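Local coordinates for protein trans-4-hydroxy-L-proline dehydratase (Clostridioides difficile 70-100-2010, PDB 6VXC) that catalyses, as a glycyl radical enzyme, the dehydration of trans-4-hydroxy-L-proline to (S)-1-pyrroline-5-carboxylate during anaerobic breakdown of hydroxyproline, at residues 43-48 with 133-138; 104-109 with 292-297; 115-120 with 125-130; 91-96 with 342-347. All coordinates share one frame; numbering follows the deposited sequence.

Interaction 1: residues 43-48 with 133-138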
loop_
_atom_site.group_PDB
_atom_site.type_symbol
_atom_site.label_atom_id
_atom_site.label_comp_id
_atom_site.label_asym_id
_atom_site.label_seq_id
_atom_site.Cartn_x
_atom_site.Cartn_y
_atom_site.Cartn_z
ATOM N N ILE A 43 -11.930 -15.926 -8.589
ATOM C CA ILE A 43 -10.712 -16.589 -8.139
ATOM C C ILE A 43 -10.303 -17.650 -9.158
ATOM O O ILE A 43 -11.132 -18.242 -9.861
ATOM C CB ILE A 43 -10.835 -17.193 -6.721
ATOM C CG1 ILE A 43 -11.750 -18.401 -6.690
ATOM C CG2 ILE A 43 -11.347 -16.162 -5.729
ATOM C CD1 ILE A 43 -11.611 -19.171 -5.390
ATOM N N SER A 44 -8.991 -17.819 -9.285
ATOM C CA SER A 44 -8.354 -18.806 -10.146
ATOM C C SER A 44 -7.626 -19.798 -9.249
ATOM O O SER A 44 -6.723 -19.408 -8.499
ATOM C CB SER A 44 -7.386 -18.138 -11.123
ATOM O OG SER A 44 -6.620 -19.090 -11.847
ATOM N N ILE A 45 -8.044 -21.067 -9.300
ATOM C CA ILE A 45 -7.540 -22.092 -8.391
ATOM C C ILE A 45 -6.295 -22.795 -8.921
ATOM O O ILE A 45 -5.725 -23.639 -8.218
ATOM C CB ILE A 45 -8.652 -23.127 -8.110
ATOM C CG1 ILE A 45 -8.420 -23.838 -6.774
ATOM C CG2 ILE A 45 -8.765 -24.120 -9.274
ATOM C CD1 ILE A 45 -8.527 -22.916 -5.566
ATOM N N GLU A 46 -5.852 -22.482 -10.142
ATOM C CA GLU A 46 -4.764 -23.255 -10.732
ATOM C C GLU A 46 -3.475 -23.126 -9.930
ATOM O O GLU A 46 -2.730 -24.103 -9.771
ATOM C CB GLU A 46 -4.521 -22.827 -12.173
ATOM C CG GLU A 46 -3.502 -23.698 -12.840
ATOM C CD GLU A 46 -3.314 -23.379 -14.293
ATOM O OE1 GLU A 46 -2.516 -22.473 -14.576
ATOM O OE2 GLU A 46 -3.965 -24.018 -15.143
ATOM N N ARG A 47 -3.161 -21.924 -9.465
ATOM C CA ARG A 47 -1.932 -21.747 -8.705
ATOM C C ARG A 47 -1.898 -22.681 -7.501
ATOM O O ARG A 47 -0.908 -23.385 -7.280
ATOM C CB ARG A 47 -1.795 -20.298 -8.239
ATOM C CG ARG A 47 -0.507 -20.048 -7.482
ATOM C CD ARG A 47 -0.508 -18.738 -6.737
ATOM N NE ARG A 47 0.751 -18.548 -6.023
ATOM C CZ ARG A 47 1.023 -19.056 -4.827
ATOM N NH1 ARG A 47 0.117 -19.785 -4.184
ATOM N NH2 ARG A 47 2.205 -18.820 -4.274
ATOM N N ALA A 48 -2.986 -22.717 -6.728
ATOM C CA ALA A 48 -3.022 -23.560 -5.537
ATOM C C ALA A 48 -2.820 -25.025 -5.895
ATOM O O ALA A 48 -2.105 -25.746 -5.193
ATOM C CB ALA A 48 -4.343 -23.374 -4.797
ATOM N N LYS A 133 -15.087 -27.028 -5.518
ATOM C CA LYS A 133 -14.827 -28.455 -5.355
ATOM C C LYS A 133 -13.342 -28.724 -5.165
ATOM O O LYS A 133 -12.945 -29.403 -4.216
ATOM C CB LYS A 133 -15.348 -29.238 -6.560
ATOM C CG LYS A 133 -15.103 -30.745 -6.433
ATOM C CD LYS A 133 -15.651 -31.550 -7.613
ATOM C CE LYS A 133 -14.817 -31.355 -8.876
ATOM N NZ LYS A 133 -13.454 -31.932 -8.719
ATOM N N ILE A 134 -12.508 -28.180 -6.052
ATOM C CA ILE A 134 -11.068 -28.419 -5.981
ATOM C C ILE A 134 -10.508 -27.912 -4.658
ATOM O O ILE A 134 -9.723 -28.595 -3.991
ATOM C CB ILE A 134 -10.368 -27.759 -7.183
ATOM C CG1 ILE A 134 -10.755 -28.457 -8.483
ATOM C CG2 ILE A 134 -8.859 -27.710 -7.004
ATOM C CD1 ILE A 134 -10.185 -27.780 -9.697
ATOM N N HIS A 135 -10.908 -26.705 -4.253
ATOM C CA HIS A 135 -10.432 -26.172 -2.983
ATOM C C HIS A 135 -10.845 -27.081 -1.833
ATOM O O HIS A 135 -10.051 -27.348 -0.924
ATOM C CB HIS A 135 -10.964 -24.755 -2.753
ATOM C CG HIS A 135 -10.418 -24.118 -1.518
ATOM N ND1 HIS A 135 -9.137 -23.616 -1.447
ATOM C CD2 HIS A 135 -10.947 -23.966 -0.284
ATOM C CE1 HIS A 135 -8.914 -23.149 -0.233
ATOM N NE2 HIS A 135 -9.999 -23.345 0.494
ATOM N N LYS A 136 -12.092 -27.556 -1.856
ATOM C CA LYS A 136 -12.581 -28.404 -0.781
ATOM C C LYS A 136 -11.861 -29.743 -0.757
ATOM O O LYS A 136 -11.507 -30.241 0.317
ATOM C CB LYS A 136 -14.085 -28.628 -0.925
ATOM C CG LYS A 136 -14.653 -29.459 0.207
ATOM C CD LYS A 136 -16.073 -29.907 -0.058
ATOM C CE LYS A 136 -16.715 -30.373 1.243
ATOM N NZ LYS A 136 -17.962 -31.143 1.013
ATOM N N GLU A 137 -11.620 -30.333 -1.929
ATOM C CA GLU A 137 -11.139 -31.707 -1.995
ATOM C C GLU A 137 -9.627 -31.828 -2.090
ATOM O O GLU A 137 -9.062 -32.794 -1.568
ATOM C CB GLU A 137 -11.761 -32.425 -3.188
ATOM C CG GLU A 137 -13.261 -32.537 -3.132
ATOM C CD GLU A 137 -13.833 -33.229 -4.355
ATOM O OE1 GLU A 137 -15.046 -33.530 -4.351
ATOM O OE2 GLU A 137 -13.070 -33.481 -5.316
ATOM N N GLU A 138 -8.952 -30.894 -2.744
ATOM C CA GLU A 138 -7.509 -30.986 -2.905
ATOM C C GLU A 138 -6.730 -30.025 -2.017
ATOM O O GLU A 138 -5.660 -30.388 -1.523
ATOM C CB GLU A 138 -7.116 -30.734 -4.362
ATOM C CG GLU A 138 -7.857 -31.544 -5.415
ATOM C CD GLU A 138 -7.723 -33.048 -5.229
ATOM O OE1 GLU A 138 -8.716 -33.761 -5.507
ATOM O OE2 GLU A 138 -6.624 -33.520 -4.851
#
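His135, which meets Ile45 through its CB, uses ring atom NE2 to bond the backbone O of His109. That bond runs outside the two segments and would limit the rotation of the imidazole. Across the contact itself there is no hydrogen bond. Ile45 carries one side of it and meets two successive residues of the helix. Its CG1 lies 3.9 Å from CG2 of Ile134. Its CG2 approaches CD1 of Ile134, also at 3.9 Å. The two isoleucines thus meet through two pairs of carbons, with the side chains slanted against each other. CD1 of Ile45, at the end of the CG1 branch, reaches CB of His135 at 4.2 Å, roughly at right angles to that side chain. With CG1 anti to its backbone N (chi1 -156°), both CG1 and CG2 of Ile45 face Ile134, and CD1 runs on to His135. The helix makes a wider, pi-type turn at 135-138. Backbone N of Glu138 still bonds O of Ile134 at 2.7 Å. The shared surface is modest, 138 Å². Ile45 lies just before helix 46-58, close to strand 42-44, and it packs on helix 129-143. Ala48 extends the packing to Ile139 of that helix. Strand 42-44 pairs in parallel with strand 99-101, Ser44 bonding the backbone of Ala100.

Interaction 2: residues 104-109 with 292-297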
loop_
_atom_site.group_PDB
_atom_site.type_symbol
_atom_site.label_atom_id
_atom_site.label_comp_id
_atom_site.label_asym_id
_atom_site.label_seq_id
_atom_site.Cartn_x
_atom_site.Cartn_y
_atom_site.Cartn_z
ATOM N N PRO A 104 -2.808 -20.602 -0.529
ATOM C CA PRO A 104 -3.113 -21.384 0.686
ATOM C C PRO A 104 -1.909 -21.642 1.585
ATOM O O PRO A 104 -2.106 -22.022 2.746
ATOM C CB PRO A 104 -3.669 -22.695 0.121
ATOM C CG PRO A 104 -3.034 -22.820 -1.229
ATOM C CD PRO A 104 -2.929 -21.408 -1.753
ATOM N N GLU A 105 -0.678 -21.420 1.112
ATOM C CA GLU A 105 0.467 -21.486 2.012
ATOM C C GLU A 105 0.450 -20.363 3.038
ATOM O O GLU A 105 1.146 -20.455 4.057
ATOM C CB GLU A 105 1.780 -21.446 1.231
ATOM C CG GLU A 105 2.012 -20.145 0.457
ATOM C CD GLU A 105 1.558 -20.245 -0.976
ATOM O OE1 GLU A 105 2.437 -20.298 -1.865
ATOM O OE2 GLU A 105 0.335 -20.334 -1.212
ATOM N N ILE A 106 -0.290 -19.293 2.759
ATOM C CA ILE A 106 -0.411 -18.151 3.652
ATOM C C ILE A 106 -1.751 -18.217 4.370
ATOM O O ILE A 106 -1.805 -18.218 5.598
ATOM C CB ILE A 106 -0.279 -16.826 2.881
ATOM C CG1 ILE A 106 1.085 -16.739 2.192
ATOM C CG2 ILE A 106 -0.496 -15.634 3.825
ATOM C CD1 ILE A 106 1.166 -15.594 1.188
ATOM N N CYS A 107 -2.836 -18.259 3.604
ATOM C CA CYS A 107 -4.191 -18.353 4.145
ATOM C C CYS A 107 -4.961 -19.359 3.307
ATOM O O CYS A 107 -5.265 -19.108 2.136
ATOM C CB CYS A 107 -4.908 -16.999 4.158
ATOM S SG CYS A 107 -6.586 -17.101 4.834
ATOM N N CYS A 108 -5.265 -20.494 3.912
ATOM C CA CYS A 108 -6.068 -21.524 3.282
ATOM C C CYS A 108 -7.511 -21.263 3.675
ATOM O O CYS A 108 -7.896 -21.510 4.818
ATOM C CB CYS A 108 -5.602 -22.903 3.730
ATOM S SG CYS A 108 -6.577 -24.224 3.051
ATOM N N HIS A 109 -8.304 -20.744 2.747
ATOM C CA HIS A 109 -9.650 -20.308 3.098
ATOM C C HIS A 109 -10.514 -21.477 3.551
ATOM O O HIS A 109 -10.314 -22.620 3.139
ATOM C CB HIS A 109 -10.317 -19.618 1.910
ATOM C CG HIS A 109 -9.667 -18.328 1.531
ATOM N ND1 HIS A 109 -8.943 -18.172 0.372
ATOM C CD2 HIS A 109 -9.610 -17.140 2.177
ATOM C CE1 HIS A 109 -8.472 -16.940 0.316
ATOM N NE2 HIS A 109 -8.860 -16.295 1.400
ATOM N N THR A 292 3.085 -13.708 -7.949
ATOM C CA THR A 292 2.622 -15.084 -7.858
ATOM C C THR A 292 3.536 -15.963 -7.017
ATOM O O THR A 292 3.094 -17.020 -6.570
ATOM C CB THR A 292 2.420 -15.709 -9.254
ATOM O OG1 THR A 292 3.615 -15.619 -10.029
ATOM C CG2 THR A 292 1.241 -15.061 -9.988
ATOM N N GLU A 293 4.783 -15.554 -6.788
ATOM C CA GLU A 293 5.617 -16.191 -5.771
ATOM C C GLU A 293 4.935 -16.153 -4.400
ATOM O O GLU A 293 4.848 -17.172 -3.709
ATOM C CB GLU A 293 6.988 -15.498 -5.727
ATOM C CG GLU A 293 7.886 -15.917 -4.573
ATOM C CD GLU A 293 9.332 -15.366 -4.653
ATOM O OE1 GLU A 293 9.528 -14.127 -4.720
ATOM O OE2 GLU A 293 10.283 -16.193 -4.626
ATOM N N LEU A 294 4.432 -14.984 -4.004
ATOM C CA LEU A 294 3.724 -14.797 -2.745
ATOM C C LEU A 294 2.674 -13.713 -2.936
ATOM O O LEU A 294 2.801 -12.862 -3.813
ATOM C CB LEU A 294 4.678 -14.394 -1.617
ATOM C CG LEU A 294 5.628 -15.472 -1.093
ATOM C CD1 LEU A 294 6.757 -14.823 -0.308
ATOM C CD2 LEU A 294 4.879 -16.522 -0.268
ATOM N N ASN A 295 1.656 -13.722 -2.071
ATOM C CA ASN A 295 0.615 -12.683 -2.070
ATOM C C ASN A 295 1.118 -11.472 -1.286
ATOM O O ASN A 295 0.723 -11.224 -0.143
ATOM C CB ASN A 295 -0.683 -13.207 -1.470
ATOM C CG ASN A 295 -1.772 -12.145 -1.444
ATOM O OD1 ASN A 295 -1.634 -11.092 -2.069
ATOM N ND2 ASN A 295 -2.882 -12.435 -0.762
ATOM N N ILE A 296 1.988 -10.678 -1.926
ATOM C CA ILE A 296 2.693 -9.597 -1.233
ATOM C C ILE A 296 1.831 -8.338 -1.169
ATOM O O ILE A 296 1.093 -8.026 -2.100
ATOM C CB ILE A 296 4.054 -9.314 -1.906
ATOM C CG1 ILE A 296 3.885 -9.180 -3.428
ATOM C CG2 ILE A 296 5.062 -10.385 -1.533
ATOM C CD1 ILE A 296 5.156 -8.865 -4.168
ATOM N N TRP A 297 1.904 -7.638 -0.037
ATOM C CA TRP A 297 1.239 -6.349 0.116
ATOM C C TRP A 297 1.676 -5.381 -0.977
ATOM O O TRP A 297 2.859 -5.280 -1.295
ATOM C CB TRP A 297 1.545 -5.751 1.493
ATOM C CG TRP A 297 0.642 -6.260 2.583
ATOM C CD1 TRP A 297 0.949 -7.170 3.557
ATOM C CD2 TRP A 297 -0.722 -5.885 2.798
ATOM N NE1 TRP A 297 -0.148 -7.379 4.367
ATOM C CE2 TRP A 297 -1.185 -6.604 3.918
ATOM C CE3 TRP A 297 -1.601 -5.010 2.145
ATOM C CZ2 TRP A 297 -2.483 -6.471 4.400
ATOM C CZ3 TRP A 297 -2.893 -4.877 2.632
ATOM C CH2 TRP A 297 -3.319 -5.609 3.745
#
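The methyl CD1 of Ile106 ends against a tight backbone turn: its nearest atom across the contact is N of Asn295, at 3.8 Å. Asn295 is the centre of an inverse gamma turn, in which N of Ile296 makes a weak bond to O of Leu294. The same methyl lies 4.0 Å from CB of Asn295 and 4.1 Å from CD2 of Leu294. Ile106 places CG1 beside its own backbone N (chi1 -60°), and CD1 is the branch that reaches both neighbours. The contact is buried and made by van der Waals packing, with no hydrogen bond across it. Asn295 OD1 accepts from Arg176, and the carboxylate of Glu105 forms salt bridges with Arg47 and Arg68. The loop 104-109 links strand 99-101 to helix 111-119. Its Ile106 packs where the chain leaves the C-terminal end of helix 276-293, and helix 129-143 lies against Pro104 and Glu105 through Trp143.

Interaction 3: residues 115-120 with 125-130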
loop_
_atom_site.group_PDB
_atom_site.type_symbol
_atom_site.label_atom_id
_atom_site.label_comp_id
_atom_site.label_asym_id
_atom_site.label_seq_id
_atom_site.Cartn_x
_atom_site.Cartn_y
_atom_site.Cartn_z
ATOM N N GLU A 115 -17.784 -18.813 0.500
ATOM C CA GLU A 115 -19.175 -18.379 0.441
ATOM C C GLU A 115 -19.299 -16.878 0.692
ATOM O O GLU A 115 -20.092 -16.192 0.042
ATOM C CB GLU A 115 -20.003 -19.172 1.462
ATOM C CG GLU A 115 -21.515 -19.000 1.356
ATOM C CD GLU A 115 -22.140 -19.803 0.231
ATOM O OE1 GLU A 115 -21.388 -20.409 -0.569
ATOM O OE2 GLU A 115 -23.389 -19.823 0.144
ATOM N N VAL A 116 -18.576 -16.370 1.683
ATOM C CA VAL A 116 -18.685 -14.961 2.025
ATOM C C VAL A 116 -18.179 -14.081 0.881
ATOM O O VAL A 116 -18.822 -13.097 0.506
ATOM C CB VAL A 116 -17.941 -14.678 3.338
ATOM C CG1 VAL A 116 -17.799 -13.178 3.544
ATOM C CG2 VAL A 116 -18.696 -15.315 4.500
ATOM N N MET A 117 -17.017 -14.415 0.314
ATOM C CA MET A 117 -16.462 -13.556 -0.729
ATOM C C MET A 117 -17.293 -13.615 -2.005
ATOM O O MET A 117 -17.408 -12.616 -2.717
ATOM C CB MET A 117 -15.000 -13.916 -0.993
ATOM C CG MET A 117 -14.760 -15.257 -1.635
ATOM S SD MET A 117 -13.002 -15.574 -1.951
ATOM C CE MET A 117 -12.331 -15.594 -0.291
ATOM N N HIS A 118 -17.925 -14.748 -2.278
ATOM C CA HIS A 118 -18.778 -14.835 -3.453
ATOM C C HIS A 118 -20.037 -13.999 -3.272
ATOM O O HIS A 118 -20.511 -13.367 -4.219
ATOM C CB HIS A 118 -19.136 -16.292 -3.731
ATOM C CG HIS A 118 -19.957 -16.492 -4.964
ATOM N ND1 HIS A 118 -19.405 -16.802 -6.185
ATOM C CD2 HIS A 118 -21.295 -16.407 -5.167
ATOM C CE1 HIS A 118 -20.366 -16.914 -7.085
ATOM N NE2 HIS A 118 -21.522 -16.678 -6.492
ATOM N N ASN A 119 -20.589 -13.976 -2.062
ATOM C CA ASN A 119 -21.896 -13.388 -1.844
ATOM C C ASN A 119 -21.875 -12.032 -1.163
ATOM O O ASN A 119 -22.919 -11.387 -1.123
ATOM C CB ASN A 119 -22.766 -14.345 -1.018
ATOM C CG ASN A 119 -23.102 -15.597 -1.768
ATOM O OD1 ASN A 119 -23.896 -15.560 -2.692
ATOM N ND2 ASN A 119 -22.461 -16.705 -1.417
ATOM N N ARG A 120 -20.720 -11.567 -0.682
ATOM C CA ARG A 120 -20.644 -10.298 0.027
ATOM C C ARG A 120 -21.095 -9.127 -0.852
ATOM O O ARG A 120 -21.078 -9.173 -2.088
ATOM C CB ARG A 120 -19.224 -10.001 0.542
ATOM C CG ARG A 120 -18.169 -9.966 -0.539
ATOM C CD ARG A 120 -16.831 -9.352 -0.101
ATOM N NE ARG A 120 -16.096 -10.133 0.853
ATOM C CZ ARG A 120 -14.805 -10.434 0.786
ATOM N NH1 ARG A 120 -14.032 -10.020 -0.217
ATOM N NH2 ARG A 120 -14.297 -11.163 1.754
ATOM N N PHE A 125 -15.796 -11.581 -4.930
ATOM C CA PHE A 125 -15.094 -12.384 -5.926
ATOM C C PHE A 125 -15.941 -13.613 -6.231
ATOM O O PHE A 125 -16.335 -14.339 -5.307
ATOM C CB PHE A 125 -13.726 -12.837 -5.413
ATOM C CG PHE A 125 -12.680 -11.769 -5.404
ATOM C CD1 PHE A 125 -12.631 -10.832 -4.379
ATOM C CD2 PHE A 125 -11.708 -11.730 -6.395
ATOM C CE1 PHE A 125 -11.657 -9.864 -4.357
ATOM C CE2 PHE A 125 -10.727 -10.761 -6.382
ATOM C CZ PHE A 125 -10.697 -9.829 -5.358
ATOM N N SER A 126 -16.181 -13.879 -7.512
ATOM C CA SER A 126 -16.949 -15.060 -7.884
ATOM C C SER A 126 -16.096 -16.308 -7.721
ATOM O O SER A 126 -14.936 -16.332 -8.130
ATOM C CB SER A 126 -17.445 -14.953 -9.321
ATOM O OG SER A 126 -18.479 -13.994 -9.388
ATOM N N VAL A 127 -16.673 -17.341 -7.115
ATOM C CA VAL A 127 -16.017 -18.631 -6.929
ATOM C C VAL A 127 -16.818 -19.652 -7.724
ATOM O O VAL A 127 -17.927 -20.021 -7.328
ATOM C CB VAL A 127 -15.936 -19.022 -5.447
ATOM C CG1 VAL A 127 -15.133 -20.309 -5.268
ATOM C CG2 VAL A 127 -15.343 -17.883 -4.629
ATOM N N SER A 128 -16.270 -20.096 -8.845
ATOM C CA SER A 128 -16.950 -21.089 -9.657
ATOM C C SER A 128 -17.091 -22.385 -8.871
ATOM O O SER A 128 -16.355 -22.649 -7.915
ATOM C CB SER A 128 -16.179 -21.342 -10.948
ATOM O OG SER A 128 -14.937 -21.965 -10.657
ATOM N N GLU A 129 -18.066 -23.200 -9.270
ATOM C CA GLU A 129 -18.268 -24.435 -8.526
ATOM C C GLU A 129 -17.085 -25.376 -8.707
ATOM O O GLU A 129 -16.755 -26.141 -7.795
ATOM C CB GLU A 129 -19.588 -25.092 -8.933
ATOM C CG GLU A 129 -20.332 -25.762 -7.760
ATOM C CD GLU A 129 -20.574 -24.830 -6.556
ATOM O OE1 GLU A 129 -21.200 -23.755 -6.727
ATOM O OE2 GLU A 129 -20.137 -25.178 -5.430
ATOM N N GLU A 130 -16.411 -25.311 -9.855
ATOM C CA GLU A 130 -15.215 -26.120 -10.026
ATOM C C GLU A 130 -14.113 -25.658 -9.082
ATOM O O GLU A 130 -13.374 -26.479 -8.531
ATOM C CB GLU A 130 -14.743 -26.079 -11.477
ATOM C CG GLU A 130 -15.866 -26.215 -12.512
ATOM C CD GLU A 130 -16.516 -24.878 -12.883
ATOM O OE1 GLU A 130 -17.501 -24.485 -12.214
ATOM O OE2 GLU A 130 -16.030 -24.222 -13.837
HETATM O O HOH W 1 -19.585 -12.672 -6.817
#
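Backbone N of Val127 donates to ND1 of His118 at 2.9 Å, one of two direct hydrogen bonds between 115-120 and 125-130. The bond is nearly straight, 173° at the hydrogen, and the donor lies in the imidazole plane at the ring edge. Backbone N of Phe125 donates to O of Met117, in the last turn of helix 111-119, also at 2.9 Å. Here the donor sits well above the carbonyl plane. A CA-H...O contact lies between these bonds: CA of His118 is 3.1 Å from O of Phe125. One water adds a bridge. It donates to O of His118 at 2.8 Å and bonds OG of Ser126 at 3.1 Å, and it lies over the centre of one face of the His118 ring. The apolar part rests on Met117. Its CG stands between backbone N and carbonyl carbon (chi1 68°) and meets CG2 of Val127 at 4.0 Å. Its SD lies 4.5 Å from CB of Phe125. At the far end, NH1 of Arg120, bonded to O of Ile123, just grazes the edge of the Phe125 ring. NH2 of Arg120 probably bonds O of Lys346, though the distance is short. ND1 of His118 serves as an acceptor. The ring is therefore probably neutral with its proton on NE2, and the in-plane bond would hold its orientation against the backbone of the returning chain.

Interaction 4: residues 91-96 with 342-347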
loop_
_atom_site.group_PDB
_atom_site.type_symbol
_atom_site.label_atom_id
_atom_site.label_comp_id
_atom_site.label_asym_id
_atom_site.label_seq_id
_atom_site.Cartn_x
_atom_site.Cartn_y
_atom_site.Cartn_z
ATOM N N GLY A 91 1.105 -11.237 -20.058
ATOM C CA GLY A 91 1.251 -11.760 -18.712
ATOM C C GLY A 91 0.054 -11.437 -17.831
ATOM O O GLY A 91 -0.343 -10.271 -17.706
ATOM N N GLU A 92 -0.539 -12.466 -17.227
ATOM C CA GLU A 92 -1.646 -12.334 -16.287
ATOM C C GLU A 92 -1.319 -13.158 -15.043
ATOM O O GLU A 92 -0.736 -14.239 -15.151
ATOM C CB GLU A 92 -2.979 -12.812 -16.901
ATOM C CG GLU A 92 -3.544 -11.966 -18.057
ATOM C CD GLU A 92 -4.204 -10.656 -17.599
ATOM O OE1 GLU A 92 -4.590 -10.563 -16.412
ATOM O OE2 GLU A 92 -4.344 -9.729 -18.436
ATOM N N LYS A 93 -1.682 -12.643 -13.863
ATOM C CA LYS A 93 -1.490 -13.425 -12.645
ATOM C C LYS A 93 -2.348 -14.685 -12.661
ATOM O O LYS A 93 -1.859 -15.777 -12.366
ATOM C CB LYS A 93 -1.806 -12.586 -11.407
ATOM C CG LYS A 93 -0.795 -11.493 -11.088
ATOM C CD LYS A 93 -1.235 -10.635 -9.894
ATOM C CE LYS A 93 -1.212 -11.434 -8.582
ATOM N NZ LYS A 93 -1.892 -10.732 -7.458
ATOM N N GLY A 94 -3.630 -14.549 -13.001
ATOM C CA GLY A 94 -4.576 -15.643 -12.997
ATOM C C GLY A 94 -4.892 -16.164 -14.386
ATOM O O GLY A 94 -4.152 -15.936 -15.348
ATOM N N ASP A 95 -6.047 -16.828 -14.502
ATOM C CA ASP A 95 -6.426 -17.434 -15.775
ATOM C C ASP A 95 -6.875 -16.391 -16.791
ATOM O O ASP A 95 -6.774 -16.622 -18.000
ATOM C CB ASP A 95 -7.553 -18.454 -15.576
ATOM C CG ASP A 95 -8.871 -17.807 -15.129
ATOM O OD1 ASP A 95 -8.850 -16.894 -14.281
ATOM O OD2 ASP A 95 -9.941 -18.197 -15.644
ATOM N N SER A 96 -7.397 -15.264 -16.327
ATOM C CA SER A 96 -7.945 -14.245 -17.210
ATOM C C SER A 96 -7.951 -12.929 -16.453
ATOM O O SER A 96 -7.644 -12.896 -15.252
ATOM C CB SER A 96 -9.356 -14.613 -17.688
ATOM O OG SER A 96 -10.250 -14.670 -16.598
ATOM N N PRO A 342 -6.447 -7.684 -9.680
ATOM C CA PRO A 342 -6.935 -7.282 -8.357
ATOM C C PRO A 342 -6.010 -7.782 -7.254
ATOM O O PRO A 342 -5.239 -8.722 -7.427
ATOM C CB PRO A 342 -8.307 -7.962 -8.267
ATOM C CG PRO A 342 -8.147 -9.188 -9.119
ATOM C CD PRO A 342 -7.267 -8.752 -10.270
ATOM N N ALA A 343 -6.091 -7.123 -6.110
ATOM C CA ALA A 343 -5.540 -7.692 -4.892
ATOM C C ALA A 343 -6.308 -8.974 -4.573
ATOM O O ALA A 343 -7.539 -8.963 -4.597
ATOM C CB ALA A 343 -5.649 -6.694 -3.736
ATOM N N PRO A 344 -5.630 -10.093 -4.323
ATOM C CA PRO A 344 -6.360 -11.337 -4.074
ATOM C C PRO A 344 -7.301 -11.199 -2.905
ATOM O O PRO A 344 -7.098 -10.357 -2.007
ATOM C CB PRO A 344 -5.237 -12.351 -3.800
ATOM C CG PRO A 344 -4.088 -11.836 -4.592
ATOM C CD PRO A 344 -4.186 -10.325 -4.471
ATOM N N PRO A 345 -8.353 -12.016 -2.852
ATOM C CA PRO A 345 -9.462 -11.760 -1.928
ATOM C C PRO A 345 -9.040 -11.760 -0.462
ATOM O O PRO A 345 -8.236 -12.580 -0.022
ATOM C CB PRO A 345 -10.440 -12.904 -2.226
ATOM C CG PRO A 345 -9.593 -13.964 -2.852
ATOM C CD PRO A 345 -8.564 -13.233 -3.646
ATOM N N LYS A 346 -9.608 -10.819 0.284
ATOM C CA LYS A 346 -9.425 -10.665 1.716
ATOM C C LYS A 346 -10.720 -10.983 2.455
ATOM O O LYS A 346 -11.820 -10.779 1.934
ATOM C CB LYS A 346 -8.993 -9.233 2.047
ATOM C CG LYS A 346 -7.835 -8.694 1.206
ATOM C CD LYS A 346 -7.974 -7.162 1.026
ATOM C CE LYS A 346 -6.935 -6.613 0.062
ATOM N NZ LYS A 346 -7.239 -5.234 -0.406
ATOM N N VAL A 347 -10.584 -11.446 3.694
ATOM C CA VAL A 347 -11.718 -11.670 4.576
ATOM C C VAL A 347 -11.390 -11.074 5.934
ATOM O O VAL A 347 -10.271 -10.634 6.192
ATOM C CB VAL A 347 -12.087 -13.162 4.716
ATOM C CG1 VAL A 347 -12.576 -13.718 3.389
ATOM C CG2 VAL A 347 -10.898 -13.978 5.269
HETATM O O HOH W 2 -2.334 -7.781 -7.696
HETATM O O HOH W 3 -4.482 -11.121 -8.347
#
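Lys93 crosses to the proline-rich 342-347 segment with its chain first extended and then bent. CG lies beside the backbone N (chi1 -71°) and chi2 is anti. The bend comes at chi3, 68°, after which the last torsion is extended again and delivers NZ to the contact. There NZ lies 3.8 Å from both CG and CD of Pro344, the two side chains crossing at about a right angle. NZ is 3.9 Å from O of Pro342, too far for a direct bond, and water fills the gap. Water 3 accepts from NZ at 2.8 Å and donates to O of Pro342 at 2.7 Å. Water 2 also accepts from NZ, at 3.0 Å. Its link to O of Pro342 is longer and less certain. The buried ammonium group thus donates to two waters beside a proline ring. Backbone N of Lys93 hydrogen-bonds OE1 of Gln341, just before the second segment. The loop 91-96 follows helix 64-78 and leads into strand 99-101. The 342-347 segment runs between helix 324-339 and helix 348-353. Lys93 also packs on helix 276-293 through Ile288 and Thr291.

How the interactions relate
The four contacts form one connected region on the same side of the chain's centre. Interaction 3 is nested in sequence within the loops closed by the other three. Interactions 1 and 3 share helix 129-143; their centres are 12 Å apart, and N of Ile43 probably bonds O of Ser126 at 3.1 Å. Ile43 also links interactions 1 and 4, its CG2 lying 4.0 Å from CG of Pro345. Interactions 2 and 4 have the closest centres, 11 Å apart, and OD1 of Asn295 packs 3.6 Å from CD of Pro344. All four lie away from Cys454 and Glu456, the probable catalytic residues, and from Gly785, the radical site of the active enzyme, unmodified here.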